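Local coordinates for protein adenylation domain (Streptomyces sp., PDB 5N9X) that is an adenylation domain of the ANL (AMP-binding enzyme) family that binds adenosine-5'-triphosphate and threonine, at residues F24-L37 and E42-E54. Sequence-based numbering, arbitrary orientation.
Sequences FSRAAMEMPDRTAL and EKISYGLLHSWAE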
loop_
_atom_site.group_PDB
_atom_site.type_symbol
_atom_site.label_atom_id
_atom_site.label_comp_id
_atom_site.label_asym_id
_atom_site.label_seq_id
_atom_site.Cartn_x
_atom_site.Cartn_y
_atom_site.Cartn_z
ATOM N N PHE A 24 12.711 5.934 -16.318
ATOM C CA PHE A 24 13.882 5.091 -16.164
ATOM C C PHE A 24 14.951 5.399 -17.226
ATOM O O PHE A 24 16.148 5.360 -16.933
ATOM C CB PHE A 24 13.522 3.612 -16.242
ATOM C CG PHE A 24 14.699 2.703 -16.020
ATOM C CD1 PHE A 24 15.494 2.848 -14.893
ATOM C CD2 PHE A 24 15.010 1.711 -16.923
ATOM C CE1 PHE A 24 16.577 2.014 -14.674
ATOM C CE2 PHE A 24 16.104 0.880 -16.720
ATOM C CZ PHE A 24 16.887 1.033 -15.590
ATOM N N SER A 25 14.513 5.683 -18.451
ATOM C CA SER A 25 15.423 5.954 -19.561
ATOM C C SER A 25 16.263 7.195 -19.297
ATOM O O SER A 25 17.483 7.196 -19.445
ATOM C CB SER A 25 14.632 6.114 -20.858
ATOM O OG SER A 25 15.405 6.775 -21.838
ATOM N N ARG A 26 15.591 8.255 -18.890
ATOM C CA ARG A 26 16.269 9.483 -18.540
ATOM C C ARG A 26 17.326 9.237 -17.459
ATOM O O ARG A 26 18.508 9.426 -17.689
ATOM C CB ARG A 26 15.247 10.514 -18.089
ATOM C CG ARG A 26 15.812 11.848 -17.758
ATOM C CD ARG A 26 15.000 12.409 -16.647
ATOM N NE ARG A 26 14.086 13.441 -17.121
ATOM C CZ ARG A 26 13.036 13.875 -16.428
ATOM N NH1 ARG A 26 12.751 13.350 -15.237
ATOM N NH2 ARG A 26 12.255 14.822 -16.936
ATOM N N ALA A 27 16.896 8.776 -16.292
ATOM C CA ALA A 27 17.821 8.501 -15.201
ATOM C C ALA A 27 18.963 7.564 -15.601
ATOM O O ALA A 27 20.102 7.767 -15.184
ATOM C CB ALA A 27 17.064 7.919 -14.023
ATOM N N ALA A 28 18.659 6.532 -16.385
ATOM C CA ALA A 28 19.683 5.568 -16.776
ATOM C C ALA A 28 20.621 6.157 -17.822
ATOM O O ALA A 28 21.831 5.964 -17.735
ATOM C CB ALA A 28 19.058 4.275 -17.294
ATOM N N MET A 29 20.076 6.870 -18.807
ATOM C CA MET A 29 20.911 7.563 -19.792
ATOM C C MET A 29 21.802 8.580 -19.111
ATOM O O MET A 29 22.964 8.745 -19.470
ATOM C CB MET A 29 20.071 8.257 -20.875
ATOM C CG MET A 29 20.887 9.176 -21.802
ATOM S SD MET A 29 19.959 9.810 -23.224
ATOM C CE MET A 29 19.584 8.268 -24.045
ATOM N N GLU A 30 21.276 9.251 -18.102
ATOM C CA GLU A 30 22.014 10.377 -17.551
ATOM C C GLU A 30 22.895 10.019 -16.388
ATOM O O GLU A 30 23.865 10.710 -16.123
ATOM C CB GLU A 30 21.058 11.500 -17.153
ATOM C CG GLU A 30 20.274 12.050 -18.308
ATOM C CD GLU A 30 19.442 13.260 -17.913
ATOM O OE1 GLU A 30 19.458 13.668 -16.731
ATOM O OE2 GLU A 30 18.768 13.858 -18.781
ATOM N N MET A 31 22.571 8.948 -15.682
ATOM C CA MET A 31 23.393 8.573 -14.538
ATOM C C MET A 31 23.797 7.096 -14.541
ATOM O O MET A 31 23.654 6.415 -13.528
ATOM C CB MET A 31 22.645 8.936 -13.265
ATOM C CG MET A 31 22.336 10.433 -13.158
ATOM S SD MET A 31 21.269 10.873 -11.773
ATOM C CE MET A 31 19.707 10.436 -12.542
ATOM N N PRO A 32 24.342 6.607 -15.672
ATOM C CA PRO A 32 24.526 5.171 -15.899
ATOM C C PRO A 32 25.467 4.481 -14.918
ATOM O O PRO A 32 25.379 3.262 -14.731
ATOM C CB PRO A 32 25.111 5.118 -17.327
ATOM C CG PRO A 32 25.814 6.389 -17.492
ATOM C CD PRO A 32 24.940 7.400 -16.761
ATOM N N ASP A 33 26.353 5.260 -14.311
ATOM C CA ASP A 33 27.339 4.744 -13.373
ATOM C C ASP A 33 26.779 4.556 -11.959
ATOM O O ASP A 33 27.307 3.743 -11.183
ATOM C CB ASP A 33 28.555 5.677 -13.342
ATOM C CG ASP A 33 28.162 7.125 -13.035
ATOM O OD1 ASP A 33 27.048 7.552 -13.444
ATOM O OD2 ASP A 33 28.948 7.828 -12.357
ATOM N N ARG A 34 25.717 5.287 -11.626
ATOM C CA ARG A 34 25.084 5.156 -10.309
ATOM C C ARG A 34 24.464 3.779 -10.075
ATOM O O ARG A 34 24.100 3.077 -11.030
ATOM C CB ARG A 34 24.011 6.248 -10.109
ATOM C CG ARG A 34 24.558 7.660 -10.084
ATOM C CD ARG A 34 23.517 8.659 -9.624
ATOM N NE ARG A 34 23.275 8.598 -8.186
ATOM C CZ ARG A 34 24.151 8.981 -7.259
ATOM N NH1 ARG A 34 25.344 9.455 -7.614
ATOM N NH2 ARG A 34 23.832 8.897 -5.976
ATOM N N THR A 35 24.326 3.411 -8.800
ATOM C CA THR A 35 23.762 2.112 -8.424
ATOM C C THR A 35 22.238 2.175 -8.439
ATOM O O THR A 35 21.635 2.951 -7.691
ATOM C CB THR A 35 24.236 1.669 -7.008
ATOM O OG1 THR A 35 25.671 1.666 -6.937
ATOM C CG2 THR A 35 23.732 0.271 -6.674
ATOM N N ALA A 36 21.606 1.364 -9.280
ATOM C CA ALA A 36 20.158 1.316 -9.303
ATOM C C ALA A 36 19.633 0.340 -8.233
ATOM O O ALA A 36 18.690 0.654 -7.495
ATOM C CB ALA A 36 19.664 0.923 -10.689
ATOM N N LEU A 37 20.240 -0.844 -8.161
ATOM C CA LEU A 37 19.799 -1.863 -7.219
ATOM C C LEU A 37 20.929 -2.266 -6.301
ATOM O O LEU A 37 22.071 -2.436 -6.745
ATOM C CB LEU A 37 19.258 -3.103 -7.945
ATOM C CG LEU A 37 18.170 -2.929 -9.013
ATOM C CD1 LEU A 37 17.812 -4.276 -9.598
ATOM C CD2 LEU A 37 16.920 -2.235 -8.467
ATOM N N GLU A 42 25.424 -6.996 -3.448
ATOM C CA GLU A 42 25.333 -6.901 -4.892
ATOM C C GLU A 42 24.835 -5.521 -5.307
ATOM O O GLU A 42 23.866 -4.995 -4.740
ATOM C CB GLU A 42 24.431 -8.002 -5.451
ATOM C CG GLU A 42 24.104 -7.828 -6.920
ATOM C CD GLU A 42 23.279 -8.975 -7.484
ATOM O OE1 GLU A 42 22.295 -9.406 -6.831
ATOM O OE2 GLU A 42 23.642 -9.466 -8.580
ATOM N N LYS A 43 25.521 -4.939 -6.285
ATOM C CA LYS A 43 25.132 -3.649 -6.824
ATOM C C LYS A 43 25.001 -3.716 -8.319
ATOM O O LYS A 43 25.922 -4.140 -9.013
ATOM C CB LYS A 43 26.133 -2.560 -6.443
ATOM C CG LYS A 43 25.932 -2.025 -5.036
ATOM C CD LYS A 43 27.126 -1.203 -4.575
ATOM C CE LYS A 43 26.740 -0.330 -3.393
ATOM N NZ LYS A 43 27.937 0.145 -2.652
ATOM N N ILE A 44 23.846 -3.300 -8.819
ATOM C CA ILE A 44 23.686 -3.147 -10.247
ATOM C C ILE A 44 23.554 -1.669 -10.584
ATOM O O ILE A 44 22.753 -0.932 -9.979
ATOM C CB ILE A 44 22.466 -3.914 -10.786
ATOM C CG1 ILE A 44 22.499 -5.360 -10.315
ATOM C CG2 ILE A 44 22.439 -3.863 -12.276
ATOM C CD1 ILE A 44 21.689 -5.610 -9.080
ATOM N N SER A 45 24.367 -1.257 -11.552
ATOM C CA SER A 45 24.335 0.077 -12.122
ATOM C C SER A 45 23.103 0.307 -12.986
ATOM O O SER A 45 22.595 -0.623 -13.621
ATOM C CB SER A 45 25.594 0.316 -12.954
ATOM O OG SER A 45 25.444 -0.220 -14.250
ATOM N N TYR A 46 22.640 1.552 -13.004
ATOM C CA TYR A 46 21.579 1.980 -13.902
ATOM C C TYR A 46 21.854 1.526 -15.335
ATOM O O TYR A 46 21.030 0.834 -15.928
ATOM C CB TYR A 46 21.424 3.496 -13.840
ATOM C CG TYR A 46 20.442 3.955 -12.790
ATOM C CD1 TYR A 46 19.085 4.077 -13.080
ATOM C CD2 TYR A 46 20.875 4.266 -11.502
ATOM C CE1 TYR A 46 18.193 4.495 -12.111
ATOM C CE2 TYR A 46 20.002 4.678 -10.536
ATOM C CZ TYR A 46 18.660 4.797 -10.834
ATOM O OH TYR A 46 17.780 5.219 -9.857
ATOM N N GLY A 47 23.023 1.880 -15.862
ATOM C CA GLY A 47 23.464 1.430 -17.178
ATOM C C GLY A 47 23.263 -0.053 -17.474
ATOM O O GLY A 47 22.764 -0.406 -18.554
ATOM N N LEU A 48 23.634 -0.923 -16.533
ATOM C CA LEU A 48 23.517 -2.371 -16.768
ATOM C C LEU A 48 22.077 -2.880 -16.598
ATOM O O LEU A 48 21.629 -3.746 -17.357
ATOM C CB LEU A 48 24.490 -3.148 -15.859
ATOM C CG LEU A 48 24.354 -4.685 -15.864
ATOM C CD1 LEU A 48 24.844 -5.356 -17.160
ATOM C CD2 LEU A 48 25.069 -5.299 -14.624
ATOM N N LEU A 49 21.357 -2.342 -15.616
ATOM C CA LEU A 49 19.922 -2.600 -15.494
ATOM C C LEU A 49 19.186 -2.206 -16.792
ATOM O O LEU A 49 18.355 -2.967 -17.302
ATOM C CB LEU A 49 19.338 -1.856 -14.282
ATOM C CG LEU A 49 17.856 -2.104 -13.934
ATOM C CD1 LEU A 49 17.460 -3.604 -14.024
ATOM C CD2 LEU A 49 17.460 -1.518 -12.581
ATOM N N HIS A 50 19.519 -1.036 -17.337
ATOM C CA HIS A 50 18.921 -0.590 -18.584
ATOM C C HIS A 50 19.191 -1.560 -19.732
ATOM O O HIS A 50 18.284 -1.897 -20.497
ATOM C CB HIS A 50 19.409 0.800 -18.964
ATOM C CG HIS A 50 18.684 1.374 -20.138
ATOM N ND1 HIS A 50 19.229 1.418 -21.406
ATOM C CD2 HIS A 50 17.440 1.900 -20.244
ATOM C CE1 HIS A 50 18.358 1.965 -22.235
ATOM N NE2 HIS A 50 17.264 2.266 -21.556
ATOM N N SER A 51 20.439 -2.010 -19.848
ATOM C CA SER A 51 20.790 -3.018 -20.840
ATOM C C SER A 51 19.984 -4.308 -20.726
ATOM O O SER A 51 19.470 -4.824 -21.715
ATOM C CB SER A 51 22.274 -3.362 -20.741
ATOM O OG SER A 51 23.002 -2.566 -21.636
ATOM N N TRP A 52 19.927 -4.828 -19.507
ATOM C CA TRP A 52 19.261 -6.076 -19.183
ATOM C C TRP A 52 17.782 -5.958 -19.592
ATOM O O TRP A 52 17.227 -6.819 -20.301
ATOM C CB TRP A 52 19.460 -6.332 -17.681
ATOM C CG TRP A 52 18.963 -7.618 -17.110
ATOM C CD1 TRP A 52 18.357 -8.649 -17.779
ATOM C CD2 TRP A 52 19.085 -8.043 -15.743
ATOM N NE1 TRP A 52 18.067 -9.669 -16.900
ATOM C CE2 TRP A 52 18.506 -9.320 -15.647
ATOM C CE3 TRP A 52 19.617 -7.455 -14.589
ATOM C CZ2 TRP A 52 18.455 -10.033 -14.435
ATOM C CZ3 TRP A 52 19.550 -8.154 -13.382
ATOM C CH2 TRP A 52 18.979 -9.425 -13.316
ATOM N N ALA A 53 17.174 -4.839 -19.197
ATOM C CA ALA A 53 15.761 -4.589 -19.439
ATOM C C ALA A 53 15.405 -4.468 -20.921
ATOM O O ALA A 53 14.414 -5.037 -21.364
ATOM C CB ALA A 53 15.329 -3.322 -18.681
ATOM N N GLU A 54 16.190 -3.707 -21.676
ATOM C CA GLU A 54 16.028 -3.677 -23.136
ATOM C C GLU A 54 16.075 -5.078 -23.753
ATOM O O GLU A 54 15.232 -5.431 -24.602
ATOM C CB GLU A 54 17.099 -2.796 -23.796
ATOM C CG GLU A 54 17.016 -1.318 -23.429
ATOM C CD GLU A 54 15.692 -0.708 -23.882
ATOM O OE1 GLU A 54 15.244 -1.045 -25.007
ATOM O OE2 GLU A 54 15.112 0.109 -23.125
#
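Tyr-46 and Ala-36 meet at the heart of a helix-helix and hairpin contact at the edge of a four-stranded mixed sheet, where strand 42-45 is outermost and runs on into helix 46-62. Helices 24-30 and 46-54 pack with axes 8.6 Å apart, their directions 131° from each other. The methyl of Ala-36 sits over the centre of the Tyr-46 ring, 3.6 Å from CB to the centroid, a CH-pi contact that a small side chain allows. Phe-24 CE1 comes within 3.6 Å of Tyr-46 CD1, while its CZ touches Leu-49 CG; with CG anti to the backbone N (chi1 -177°), the ring reaches across to helix 46-54. Ala-28 is small enough for the two helix backbones to approach, its CB 3.9 Å from His-50 CB.

The hairpin carries a classic bulge: Ile-44 O accepts from Ala-36 N at 2.7 Å and also from Leu-37 N, and Ile-44 N donates back to Leu-37 O. Ser-45 is the N-cap, its OG accepting from Leu-48 N at 3.0 Å; Tyr-46 N donates to Arg-34 O and Gly-47 N to Pro-32 O, which a CB on residue 47 would crowd. Phe-24, Ala-28, Ala-36, Leu-49 and the Tyr-46 ring thus form an apolar interior, and the buried tyrosine hydroxyl is satisfied by a hydrogen bond to Ala-226 O.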